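Long-range contacts in probable starch synthase 4, chloroplastic/amyloplastic (Arabidopsis thaliana, PDB 6GNE), which is a probable chloroplast starch synthase of the GT-B class, whose two domains meet around bound adenosine-5'-diphosphate and glycan: residues I141-D146 against R169-C174; H175-Q180 against K244-T249; N224-V229 against S254-G259; S230-Q235 against G420-V425. All blocks are in the same frame, centred on the assembly; numbering follows the deposited sequence.

Contact 1: residues I141-D146 against R169-C174; sequences IIHCHD and RICFTC. With AC1 (4,6-dideoxy-4-{[(1S,4R,5S,6S)-4,5,6-trihydroxy-3-(hydroxymethyl)cyclohex-2-en-1-yl]amino}-alpha-D-glucopyranose), chain C.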
# COMPACT_ATOMS: atom_id res chain seq x y z
N ILE A 141 6.49 19.95 -7.85
CA ILE A 141 6.54 18.47 -7.95
C ILE A 141 5.17 17.95 -8.24
O ILE A 141 4.22 18.32 -7.59
CB ILE A 141 6.98 17.81 -6.63
CG1 ILE A 141 8.41 18.20 -6.24
CG2 ILE A 141 6.86 16.28 -6.71
CD1 ILE A 141 9.52 17.64 -7.12
N ILE A 142 5.06 17.07 -9.23
CA ILE A 142 3.88 16.25 -9.42
C ILE A 142 4.37 14.81 -9.20
O ILE A 142 5.31 14.32 -9.88
CB ILE A 142 3.20 16.44 -10.82
CG1 ILE A 142 2.67 17.88 -10.94
CG2 ILE A 142 2.04 15.48 -11.02
CD1 ILE A 142 2.32 18.29 -12.35
N HIS A 143 3.75 14.15 -8.21
CA HIS A 143 4.12 12.81 -7.81
C HIS A 143 2.99 11.87 -8.18
O HIS A 143 1.92 11.97 -7.64
CB HIS A 143 4.40 12.81 -6.31
CG HIS A 143 5.10 11.59 -5.81
ND1 HIS A 143 5.80 11.58 -4.63
CD2 HIS A 143 5.22 10.34 -6.33
CE1 HIS A 143 6.29 10.37 -4.42
NE2 HIS A 143 5.96 9.60 -5.44
N CYS A 144 3.22 10.95 -9.12
CA CYS A 144 2.19 10.00 -9.49
C CYS A 144 2.49 8.56 -9.00
O CYS A 144 3.62 8.23 -8.68
CB CYS A 144 1.93 10.07 -11.00
SG CYS A 144 3.34 9.72 -12.09
N HIS A 145 1.45 7.72 -8.90
CA HIS A 145 1.54 6.38 -8.26
C HIS A 145 0.99 5.22 -9.12
O HIS A 145 -0.17 5.21 -9.51
CB HIS A 145 0.81 6.43 -6.94
CG HIS A 145 1.36 7.47 -6.02
ND1 HIS A 145 2.29 7.18 -5.04
CD2 HIS A 145 1.19 8.81 -5.99
CE1 HIS A 145 2.62 8.29 -4.41
NE2 HIS A 145 1.97 9.30 -4.97
N ASP A 146 1.87 4.26 -9.43
CA ASP A 146 1.49 2.99 -10.07
C ASP A 146 0.94 3.16 -11.48
O ASP A 146 0.87 4.28 -11.99
CB ASP A 146 0.56 2.14 -9.16
CG ASP A 146 1.33 1.27 -8.20
OD1 ASP A 146 2.46 1.63 -7.87
OD2 ASP A 146 0.85 0.20 -7.79
N ARG A 169 8.76 19.13 -11.75
CA ARG A 169 9.43 17.85 -11.92
C ARG A 169 8.42 16.72 -11.65
O ARG A 169 7.55 16.86 -10.78
CB ARG A 169 10.53 17.70 -10.89
CG ARG A 169 11.94 17.89 -11.37
CD ARG A 169 12.29 19.33 -11.62
NE ARG A 169 12.26 19.61 -13.05
CZ ARG A 169 13.22 19.27 -13.91
NH1 ARG A 169 14.29 18.57 -13.51
NH2 ARG A 169 13.11 19.62 -15.20
N ILE A 170 8.60 15.60 -12.34
CA ILE A 170 7.73 14.43 -12.20
C ILE A 170 8.42 13.36 -11.36
O ILE A 170 9.57 12.98 -11.62
CB ILE A 170 7.30 13.86 -13.58
CG1 ILE A 170 6.74 14.96 -14.49
CG2 ILE A 170 6.28 12.74 -13.42
CD1 ILE A 170 5.65 15.80 -13.87
N CYS A 171 7.71 12.91 -10.33
CA CYS A 171 8.12 11.77 -9.52
C CYS A 171 7.12 10.65 -9.77
O CYS A 171 5.90 10.87 -9.81
CB CYS A 171 8.18 12.14 -8.04
SG CYS A 171 8.81 10.87 -6.91
N PHE A 172 7.65 9.45 -9.96
CA PHE A 172 6.82 8.25 -10.10
C PHE A 172 7.21 7.21 -9.06
O PHE A 172 8.37 6.85 -8.95
CB PHE A 172 6.96 7.67 -11.49
CG PHE A 172 6.23 6.39 -11.67
CD1 PHE A 172 4.86 6.37 -11.64
CD2 PHE A 172 6.90 5.21 -11.92
CE1 PHE A 172 4.16 5.20 -11.81
CE2 PHE A 172 6.21 4.02 -12.11
CZ PHE A 172 4.84 4.02 -12.05
N THR A 173 6.24 6.74 -8.29
CA THR A 173 6.47 5.63 -7.38
C THR A 173 5.71 4.40 -7.94
O THR A 173 4.51 4.50 -8.19
CB THR A 173 6.02 5.99 -5.96
OG1 THR A 173 6.83 7.06 -5.47
CG2 THR A 173 6.14 4.79 -5.00
N CYS A 174 6.42 3.29 -8.17
CA CYS A 174 5.75 1.98 -8.38
C CYS A 174 5.78 1.18 -7.09
O CYS A 174 6.87 0.85 -6.57
CB CYS A 174 6.38 1.15 -9.52
SG CYS A 174 5.34 -0.27 -9.97
C1 AC1 C . -2.90 -2.01 -6.18
O2 AC1 C . -1.13 -1.17 -7.61
C2 AC1 C . -1.49 -1.41 -6.24
C4A AC1 C . 3.24 -2.26 -0.66
C3 AC1 C . -0.46 -2.28 -5.51
O3 AC1 C . 0.79 -1.60 -5.57
C4 AC1 C . -0.92 -2.52 -4.06
N4A AC1 C . 0.03 -3.29 -3.24
C5 AC1 C . -2.29 -3.21 -4.17
O5 AC1 C . -3.21 -2.33 -4.82
C6 AC1 C . -2.91 -3.52 -2.82
C1B AC1 C . 1.39 -2.84 -2.91
C2B AC1 C . 2.28 -3.95 -2.29
O2B AC1 C . 1.71 -5.27 -2.36
C3B AC1 C . 2.73 -3.67 -0.85
O3B AC1 C . 3.84 -4.52 -0.60
O4 AC1 C . 3.54 -2.05 0.72
C5B AC1 C . 2.27 -1.24 -1.17
C7B AC1 C . 1.39 -1.53 -2.14
C6B AC1 C . 2.30 0.17 -0.63
O6B AC1 C . 3.55 0.80 -0.93
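Thr173 OG1 is gripped by two groups: His143 NE2 across the contact, at 2.7 Å and nearly straight (168°), and the hydroxyl of Thr227 on the next strand. His143 CG stands anti to the backbone N (chi1 -167°), and its ring meets Thr173 OG1 with an edge while Cys171 SG sits over the centre of one face, 3.5 Å from the centroid. The other ring nitrogen, ND1, bonds the hydroxyl of Tyr494 in helix 484-499. On the opposite face of the sheet Cys144 SG comes to the edge of the Phe172 ring, 3.7 Å from CD1, and Ile142 CB packs 4.0 Å from Ile170 CD1. Five backbone bonds join the parallel strands, from Ile142 N to Arg169 O (2.9 Å) through to Asp146 N with Thr173 O (2.9 Å), a strand pair of the N-terminal GT-B domain sheet. Both nitrogens of the buried His143 imidazole are therefore satisfied and its rotation is fixed. Just past its strand, Asp146 accepts from AC1 O3 at OD2 (2.9 Å) and from His175 N at OD1, consistent with that backbone N-H helping to hold the carboxylate that faces the glycan.

Contact 2: residues H175-Q180 against K244-T249; sequences HNFEYQ and KGLHST. With AC1 (4,6-dideoxy-4-{[(1S,4R,5S,6S)-4,5,6-trihydroxy-3-(hydroxymethyl)cyclohex-2-en-1-yl]amino}-alpha-D-glucopyranose), chain C; GLC (alpha-D-glucopyranose), chain B.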
# COMPACT_ATOMS: atom_id res chain seq x y z
N HIS A 175 4.58 0.89 -6.60
CA HIS A 175 4.36 0.16 -5.34
C HIS A 175 4.27 -1.38 -5.55
O HIS A 175 4.29 -2.17 -4.58
CB HIS A 175 3.06 0.62 -4.69
CG HIS A 175 3.02 2.07 -4.32
ND1 HIS A 175 2.99 2.49 -3.01
CD2 HIS A 175 2.93 3.18 -5.07
CE1 HIS A 175 2.93 3.80 -2.97
NE2 HIS A 175 2.90 4.25 -4.21
N ASN A 176 4.12 -1.81 -6.80
CA ASN A 176 4.24 -3.23 -7.18
C ASN A 176 4.46 -3.35 -8.67
O ASN A 176 3.54 -3.13 -9.46
CB ASN A 176 2.97 -4.02 -6.74
CG ASN A 176 3.07 -5.52 -6.99
OD1 ASN A 176 4.05 -6.00 -7.54
ND2 ASN A 176 2.06 -6.27 -6.59
N PHE A 177 5.67 -3.74 -9.07
CA PHE A 177 6.03 -3.87 -10.50
C PHE A 177 5.36 -5.05 -11.21
O PHE A 177 5.52 -5.23 -12.39
CB PHE A 177 7.54 -3.96 -10.69
CG PHE A 177 8.27 -2.66 -10.52
CD1 PHE A 177 8.36 -1.75 -11.55
CD2 PHE A 177 8.90 -2.35 -9.32
CE1 PHE A 177 9.04 -0.56 -11.39
CE2 PHE A 177 9.60 -1.17 -9.16
CZ PHE A 177 9.67 -0.26 -10.19
N GLU A 178 4.65 -5.87 -10.47
CA GLU A 178 3.76 -6.84 -11.09
C GLU A 178 2.71 -6.17 -11.96
O GLU A 178 2.36 -6.70 -12.98
CB GLU A 178 3.09 -7.67 -10.01
CG GLU A 178 2.32 -8.87 -10.55
CD GLU A 178 1.43 -9.53 -9.51
OE1 GLU A 178 1.28 -8.94 -8.36
OE2 GLU A 178 0.93 -10.65 -9.89
N TYR A 179 2.20 -5.03 -11.52
CA TYR A 179 1.10 -4.36 -12.22
C TYR A 179 1.60 -3.25 -13.12
O TYR A 179 1.85 -2.16 -12.66
CB TYR A 179 0.05 -3.86 -11.23
CG TYR A 179 -0.52 -4.99 -10.39
CD1 TYR A 179 -0.98 -6.18 -11.01
CD2 TYR A 179 -0.62 -4.88 -8.99
CE1 TYR A 179 -1.49 -7.24 -10.25
CE2 TYR A 179 -1.15 -5.93 -8.21
CZ TYR A 179 -1.57 -7.10 -8.83
OH TYR A 179 -2.08 -8.11 -8.10
N GLN A 180 1.72 -3.56 -14.40
CA GLN A 180 2.34 -2.66 -15.37
C GLN A 180 1.33 -1.93 -16.28
O GLN A 180 1.69 -0.95 -16.95
CB GLN A 180 3.40 -3.44 -16.17
CG GLN A 180 4.59 -3.79 -15.30
CD GLN A 180 5.62 -4.69 -15.95
OE1 GLN A 180 5.91 -4.60 -17.15
NE2 GLN A 180 6.20 -5.55 -15.14
N LYS A 244 10.36 -8.74 -13.70
CA LYS A 244 9.11 -8.98 -14.46
C LYS A 244 9.13 -8.33 -15.84
O LYS A 244 8.16 -7.71 -16.26
CB LYS A 244 7.88 -8.53 -13.63
CG LYS A 244 8.09 -8.68 -12.10
CD LYS A 244 6.82 -9.04 -11.37
CE LYS A 244 6.46 -10.52 -11.54
NZ LYS A 244 5.52 -10.96 -10.45
N GLY A 245 10.26 -8.48 -16.54
CA GLY A 245 10.49 -7.86 -17.84
C GLY A 245 11.14 -6.48 -17.83
O GLY A 245 11.82 -6.11 -18.82
N LEU A 246 10.97 -5.72 -16.73
CA LEU A 246 11.42 -4.33 -16.65
C LEU A 246 12.83 -4.14 -16.11
O LEU A 246 13.34 -3.02 -16.11
CB LEU A 246 10.45 -3.51 -15.78
CG LEU A 246 9.10 -3.20 -16.42
CD1 LEU A 246 8.19 -2.50 -15.39
CD2 LEU A 246 9.28 -2.37 -17.69
N HIS A 247 13.47 -5.22 -15.65
CA HIS A 247 14.82 -5.13 -15.08
C HIS A 247 15.83 -4.36 -15.95
O HIS A 247 16.57 -3.53 -15.42
CB HIS A 247 15.33 -6.53 -14.69
CG HIS A 247 15.79 -7.37 -15.84
ND1 HIS A 247 14.93 -8.00 -16.70
CD2 HIS A 247 17.05 -7.69 -16.26
CE1 HIS A 247 15.62 -8.68 -17.60
NE2 HIS A 247 16.91 -8.51 -17.35
N SER A 248 15.80 -4.57 -17.27
CA SER A 248 16.72 -3.91 -18.23
C SER A 248 16.54 -2.39 -18.26
O SER A 248 17.53 -1.64 -18.33
CB SER A 248 16.51 -4.43 -19.67
OG SER A 248 16.59 -5.85 -19.77
N THR A 249 15.29 -1.95 -18.24
CA THR A 249 14.95 -0.54 -18.22
C THR A 249 15.40 0.12 -16.91
O THR A 249 15.93 1.25 -16.93
CB THR A 249 13.43 -0.36 -18.43
OG1 THR A 249 13.06 -0.92 -19.69
CG2 THR A 249 13.03 1.11 -18.36
C1 AC1 C . -2.90 -2.01 -6.18
O2 AC1 C . -1.13 -1.17 -7.61
C2 AC1 C . -1.49 -1.41 -6.24
C4A AC1 C . 3.24 -2.26 -0.66
C3 AC1 C . -0.46 -2.28 -5.51
O3 AC1 C . 0.79 -1.60 -5.57
C4 AC1 C . -0.92 -2.52 -4.06
N4A AC1 C . 0.03 -3.29 -3.24
C5 AC1 C . -2.29 -3.21 -4.17
O5 AC1 C . -3.21 -2.33 -4.82
C6 AC1 C . -2.91 -3.52 -2.82
C1B AC1 C . 1.39 -2.84 -2.91
C2B AC1 C . 2.28 -3.95 -2.29
O2B AC1 C . 1.71 -5.27 -2.36
C3B AC1 C . 2.73 -3.67 -0.85
O3B AC1 C . 3.84 -4.52 -0.60
O4 AC1 C . 3.54 -2.05 0.72
C5B AC1 C . 2.27 -1.24 -1.17
C7B AC1 C . 1.39 -1.53 -2.14
C6B AC1 C . 2.30 0.17 -0.63
O6B AC1 C . 3.55 0.80 -0.93
C1 GLC B . -5.82 -4.53 -9.82
C2 GLC B . -5.16 -3.16 -10.01
C3 GLC B . -3.85 -3.08 -9.23
C4 GLC B . -4.16 -3.32 -7.76
C5 GLC B . -4.77 -4.70 -7.61
C6 GLC B . -5.18 -4.97 -6.16
O2 GLC B . -4.97 -2.93 -11.41
O3 GLC B . -3.24 -1.81 -9.39
O4 GLC B . -2.98 -3.19 -6.98
O5 GLC B . -5.95 -4.81 -8.42
O6 GLC B . -5.94 -6.18 -6.10
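Gln180 NE2 carries the polar link, donating to Lys244 O at 3.1 Å (170°) and to Phe177 O at 2.9 Å. Both acceptors lie in the amide plane, so two N-H groups diverge from one nitrogen to tie the loop to itself and to the residue that follows helix 240-243. The amide oxygen OE1 is taken up as well, by Asn214 ND2 and His207 NE2. A second polar group stays within residues 175-180: Asn176 OD1 accepts from Glu178 N at 3.0 Å, an Asx turn, and Asn176 ND2 reaches the anti lone pair of Glu178 OE1.

Van der Waals packing centres on Leu246. The Gln180 and Leu246 side chains reach toward each other tip to tip, with Leu246 CD1 3.4 Å from Gln180 CD. The apolar partner is Phe177, whose CD1 lies 3.9 Å from Leu246 CD1, the two side chains crossing at about a right angle. Lys244 CD lies 3.8 Å from Glu178 CA.

Lys244 NZ and Glu178 OE2 are oppositely charged but 4.6 Å apart and not in contact; Lys244 has a cation-pi partner in Phe396.

Toward the glycan, His175 ND1 donates in its ring plane to AC1 O6B at 2.7 Å, and Tyr179 places a ring face against GLC C3. The loop after strand 169-174 thus lines the glycan pocket in the cleft of this GT-B protein.

Contact 3: residues N224-V229 against S254-G259; sequences NIVTTV and SKKFIG. With AC1 (4,6-dideoxy-4-{[(1S,4R,5S,6S)-4,5,6-trihydroxy-3-(hydroxymethyl)cyclohex-2-en-1-yl]amino}-alpha-D-glucopyranose), chain C.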
# COMPACT_ATOMS: atom_id res chain seq x y z
N ASN A 224 11.42 12.39 -13.70
CA ASN A 224 12.71 12.87 -13.21
C ASN A 224 13.20 12.10 -11.98
O ASN A 224 14.42 12.11 -11.68
CB ASN A 224 12.61 14.36 -12.86
CG ASN A 224 12.15 15.19 -14.02
OD1 ASN A 224 11.00 15.69 -14.08
ND2 ASN A 224 13.01 15.29 -14.99
N ILE A 225 12.25 11.49 -11.24
CA ILE A 225 12.54 10.72 -10.05
C ILE A 225 11.68 9.47 -10.11
O ILE A 225 10.47 9.57 -10.34
CB ILE A 225 12.17 11.50 -8.73
CG1 ILE A 225 12.87 12.86 -8.66
CG2 ILE A 225 12.54 10.70 -7.49
CD1 ILE A 225 12.21 13.83 -7.69
N VAL A 226 12.28 8.30 -9.90
CA VAL A 226 11.53 7.03 -9.86
C VAL A 226 11.85 6.31 -8.58
O VAL A 226 13.01 6.02 -8.33
CB VAL A 226 11.88 6.10 -11.04
CG1 VAL A 226 10.96 4.88 -11.02
CG2 VAL A 226 11.84 6.86 -12.40
N THR A 227 10.83 6.00 -7.78
CA THR A 227 11.06 5.19 -6.55
C THR A 227 10.20 3.95 -6.50
O THR A 227 9.21 3.81 -7.21
CB THR A 227 10.85 5.98 -5.23
OG1 THR A 227 9.46 6.04 -4.88
CG2 THR A 227 11.42 7.39 -5.34
N THR A 228 10.64 3.02 -5.65
CA THR A 228 9.80 1.96 -5.15
C THR A 228 9.93 1.89 -3.64
O THR A 228 10.67 2.66 -3.02
CB THR A 228 10.04 0.61 -5.84
OG1 THR A 228 9.01 -0.29 -5.46
CG2 THR A 228 11.39 0.03 -5.50
N VAL A 229 9.22 0.96 -3.05
CA VAL A 229 8.81 1.08 -1.67
C VAL A 229 9.69 0.32 -0.63
O VAL A 229 9.34 0.31 0.58
CB VAL A 229 7.31 0.78 -1.55
CG1 VAL A 229 6.53 1.89 -2.27
CG2 VAL A 229 6.96 -0.59 -2.14
N SER A 254 19.21 3.53 -13.72
CA SER A 254 19.46 3.30 -12.30
C SER A 254 19.78 4.58 -11.50
O SER A 254 19.36 4.72 -10.36
CB SER A 254 20.52 2.23 -12.08
OG SER A 254 21.77 2.75 -12.40
N LYS A 255 20.50 5.52 -12.10
CA LYS A 255 20.88 6.78 -11.43
C LYS A 255 19.71 7.53 -10.73
O LYS A 255 19.92 8.14 -9.70
CB LYS A 255 21.52 7.77 -12.40
CG LYS A 255 22.90 7.49 -13.06
CD LYS A 255 23.29 8.77 -13.83
CE LYS A 255 23.92 8.59 -15.24
NZ LYS A 255 25.39 8.31 -15.24
N LYS A 256 18.52 7.50 -11.33
CA LYS A 256 17.34 8.20 -10.80
C LYS A 256 16.33 7.28 -10.09
O LYS A 256 15.29 7.76 -9.64
CB LYS A 256 16.62 8.99 -11.91
CG LYS A 256 15.86 8.16 -12.92
CD LYS A 256 15.43 8.99 -14.14
CE LYS A 256 14.56 8.13 -15.06
NZ LYS A 256 13.95 8.93 -16.16
N PHE A 257 16.66 5.98 -9.98
CA PHE A 257 15.81 4.96 -9.37
C PHE A 257 16.31 4.62 -7.99
O PHE A 257 17.45 4.24 -7.82
CB PHE A 257 15.80 3.67 -10.20
CG PHE A 257 14.97 2.55 -9.62
CD1 PHE A 257 13.66 2.75 -9.22
CD2 PHE A 257 15.51 1.26 -9.50
CE1 PHE A 257 12.91 1.70 -8.69
CE2 PHE A 257 14.75 0.22 -9.01
CZ PHE A 257 13.45 0.44 -8.58
N ILE A 258 15.44 4.71 -7.00
CA ILE A 258 15.85 4.39 -5.65
C ILE A 258 14.69 3.78 -4.86
O ILE A 258 13.56 4.15 -5.06
CB ILE A 258 16.46 5.62 -4.95
CG1 ILE A 258 17.10 5.22 -3.61
CG2 ILE A 258 15.44 6.73 -4.79
CD1 ILE A 258 18.21 6.16 -3.19
N GLY A 259 15.01 2.84 -3.98
CA GLY A 259 14.03 2.19 -3.13
C GLY A 259 14.03 2.82 -1.76
O GLY A 259 15.07 2.94 -1.14
C1 AC1 C . -2.90 -2.01 -6.18
O2 AC1 C . -1.13 -1.17 -7.61
C2 AC1 C . -1.49 -1.41 -6.24
C4A AC1 C . 3.24 -2.26 -0.66
C3 AC1 C . -0.46 -2.28 -5.51
O3 AC1 C . 0.79 -1.60 -5.57
C4 AC1 C . -0.92 -2.52 -4.06
N4A AC1 C . 0.03 -3.29 -3.24
C5 AC1 C . -2.29 -3.21 -4.17
O5 AC1 C . -3.21 -2.33 -4.82
C6 AC1 C . -2.91 -3.52 -2.82
C1B AC1 C . 1.39 -2.84 -2.91
C2B AC1 C . 2.28 -3.95 -2.29
O2B AC1 C . 1.71 -5.27 -2.36
C3B AC1 C . 2.73 -3.67 -0.85
O3B AC1 C . 3.84 -4.52 -0.60
O4 AC1 C . 3.54 -2.05 0.72
C5B AC1 C . 2.27 -1.24 -1.17
C7B AC1 C . 1.39 -1.53 -2.14
C6B AC1 C . 2.30 0.17 -0.63
O6B AC1 C . 3.55 0.80 -0.93
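Val226 and Phe257 are paired in a parallel strand contact at an edge of the N-terminal domain sheet, where a beta-alpha-beta crossover returns through helices 231-238, 240-243 and 247-252 to strand 257-259. Three backbone bonds join the two segments: Val226 N to Lys256 O (3.1 Å), Ile258 N to Val226 O (3.1 Å) and Thr228 N to Ile258 O (3.2 Å). In the first and last the donor is tilted 29° from the carbonyl plane. Val226 O also receives a CA-H contact from Phe257.

On the face with Val226 and Thr228 the Phe257 side chain crosses two others obliquely. Its CD1 is 3.9 Å from Val226 CG1, and its CZ is 3.7 Å from Thr228 CG2. Thr228 OG1, anti to the backbone N (chi1 -170°), bonds Cys174 O on strand 169-174. On the other face Thr227 CG2 touches Ile258 CG2 at 4.1 Å, and Thr227 OG1 bonds Thr173 OG1 and the hydroxyl of Tyr490 in helix 484-499.

Lys256 crosses Val226 obliquely, its CE 4.0 Å from Val226 CG2. CG stands between the backbone N and the carbonyl carbon (chi1 73°), the chain is extended beyond it, and NZ bonds Ser223 O. Just past the strand Val229 CG1 lies 3.4 Å from AC1 O6B.

The Lys256 ammonium thus lies at the C-terminal end of helix 215-222, with one sound carbonyl bond and two weak ones, to Ile220 O and Ile221 O, and the negative end of the helix dipole would probably favour its charge.

Contact 4: residues S230-Q235 against G420-V425; sequences SPTYAQ and GLNDSV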
# COMPACT_ATOMS: atom_id res chain seq x y z
N SER A 230 10.82 -0.26 -1.07
CA SER A 230 11.86 -0.70 -0.12
C SER A 230 13.20 -0.90 -0.80
O SER A 230 13.23 -1.27 -1.96
CB SER A 230 11.46 -2.01 0.58
OG SER A 230 11.48 -3.11 -0.32
N PRO A 231 14.31 -0.66 -0.10
CA PRO A 231 15.64 -0.92 -0.72
C PRO A 231 15.82 -2.37 -1.28
O PRO A 231 16.33 -2.54 -2.39
CB PRO A 231 16.63 -0.68 0.44
CG PRO A 231 15.91 0.17 1.43
CD PRO A 231 14.43 -0.06 1.25
N THR A 232 15.39 -3.38 -0.52
CA THR A 232 15.53 -4.78 -0.97
C THR A 232 14.69 -5.07 -2.22
O THR A 232 15.19 -5.67 -3.18
CB THR A 232 15.21 -5.78 0.17
OG1 THR A 232 16.15 -5.62 1.24
CG2 THR A 232 15.24 -7.23 -0.33
N TYR A 233 13.43 -4.63 -2.22
CA TYR A 233 12.61 -4.78 -3.43
C TYR A 233 13.25 -4.09 -4.66
O TYR A 233 13.24 -4.66 -5.74
CB TYR A 233 11.21 -4.23 -3.21
CG TYR A 233 10.26 -4.51 -4.33
CD1 TYR A 233 9.98 -5.81 -4.75
CD2 TYR A 233 9.59 -3.47 -4.97
CE1 TYR A 233 9.07 -6.07 -5.76
CE2 TYR A 233 8.66 -3.71 -5.97
CZ TYR A 233 8.41 -5.01 -6.37
OH TYR A 233 7.50 -5.23 -7.38
N ALA A 234 13.82 -2.90 -4.47
CA ALA A 234 14.55 -2.21 -5.55
C ALA A 234 15.66 -3.07 -6.11
O ALA A 234 15.87 -3.08 -7.35
CB ALA A 234 15.09 -0.87 -5.10
N GLN A 235 16.36 -3.81 -5.25
CA GLN A 235 17.40 -4.72 -5.74
C GLN A 235 16.79 -5.90 -6.50
O GLN A 235 17.28 -6.29 -7.54
CB GLN A 235 18.31 -5.20 -4.62
CG GLN A 235 19.16 -4.07 -4.02
CD GLN A 235 20.22 -3.52 -4.99
OE1 GLN A 235 20.19 -2.34 -5.40
NE2 GLN A 235 21.15 -4.38 -5.40
N GLY A 420 10.39 -5.90 1.21
CA GLY A 420 10.36 -5.00 2.35
C GLY A 420 10.43 -5.66 3.70
O GLY A 420 10.86 -5.02 4.68
N LEU A 421 10.00 -6.92 3.77
CA LEU A 421 9.98 -7.65 5.02
C LEU A 421 11.41 -7.87 5.46
O LEU A 421 11.72 -7.81 6.64
CB LEU A 421 9.22 -8.99 4.86
CG LEU A 421 7.76 -8.85 4.41
CD1 LEU A 421 7.13 -10.19 4.13
CD2 LEU A 421 6.94 -8.11 5.46
N ASN A 422 12.28 -8.06 4.50
CA ASN A 422 13.71 -8.18 4.76
C ASN A 422 14.38 -6.91 5.33
O ASN A 422 15.41 -6.98 5.95
CB ASN A 422 14.36 -8.58 3.43
CG ASN A 422 15.72 -9.13 3.60
OD1 ASN A 422 15.93 -10.12 4.32
ND2 ASN A 422 16.67 -8.49 2.93
N ASP A 423 13.77 -5.77 5.08
CA ASP A 423 14.19 -4.46 5.57
C ASP A 423 13.51 -4.00 6.84
O ASP A 423 13.96 -3.00 7.41
CB ASP A 423 13.92 -3.38 4.50
CG ASP A 423 14.72 -3.59 3.22
OD1 ASP A 423 15.87 -3.98 3.30
OD2 ASP A 423 14.21 -3.36 2.13
N SER A 424 12.45 -4.69 7.30
CA SER A 424 11.74 -4.31 8.53
C SER A 424 11.59 -5.40 9.62
O SER A 424 11.23 -5.08 10.76
CB SER A 424 10.36 -3.83 8.12
OG SER A 424 9.72 -4.81 7.32
N VAL A 425 11.83 -6.68 9.29
CA VAL A 425 11.68 -7.78 10.23
C VAL A 425 12.98 -8.56 10.37
O VAL A 425 13.53 -9.05 9.40
CB VAL A 425 10.52 -8.72 9.85
CG1 VAL A 425 10.23 -9.71 10.97
CG2 VAL A 425 9.26 -7.93 9.61
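Thr232 and Asp423 form the tight part of the contact, with two hydrogen bonds ending on one carboxylate. Thr232 N donates to the syn lone pair of Asp423 OD2 at 2.9 Å (164°), while Thr232 OG1 donates to Asp423 OD1 at 2.6 Å, meeting that oxygen from above the carboxylate plane. Asp423 CG lies anti to its carbonyl carbon (chi1 -64°), which carries the carboxylate toward the start of helix 231-238. Ser230 completes this region. Its CB packs 3.6 Å from Gly420 CA. Ser230 is the N-cap residue of helix 231-238, its OG accepting from Tyr233 N at 3.1 Å and bonding also to Pro398 O. A carboxylate bound to an N-H of the first helical turn is probably favoured by the helix dipole as well.

Beyond this pair the contact is looser. Asn422 ND2 reaches Thr232 OG1 in a weak bond of 3.4 Å, and its side chain crosses that of Thr232 at about a right angle. Pro231, exposed to solvent, brings CD to 3.4 Å from Asp423 OD2, a touch without a hydrogen bond. The two segments bury 241 Å² in all.

The helix segment 231-235 and the weakly bonded helix of about 420-424 run roughly antiparallel (145°), their axes 8.1 Å apart at closest approach. Helix 231-238 follows strand 225-228 of the N-terminal domain, Tyr233 and Ala234 lying on Thr228. The weakly bonded helix belongs to the C-terminal domain, where Val425 packs on strand 412-416 and Leu421 on helix 402-408, so the contact bridges the two domains.

Contacts 1 and 3, centres about 10 Å apart, lie in one sheet of the N-terminal domain, where strands 169-174 and 225-228 are neighbours. The 175-180 segment of contact 2 follows strand 169-174; the centre of contact 2 is about 13 Å from that of contact 3, with Phe177 packed against Thr228 and Phe257. Contact 1 closes before the others open, whereas the segments of contacts 2, 3 and 4 interleave: helix 231-238 comes directly after strand 225-228, and helix 247-252 leads to strand 257-259. Contact 4, about 20 Å from contact 1 centre to centre, joins this domain to the C-terminal one. Residues just past strands 141-145, 169-174 and 225-228 reach the glycan between the domains.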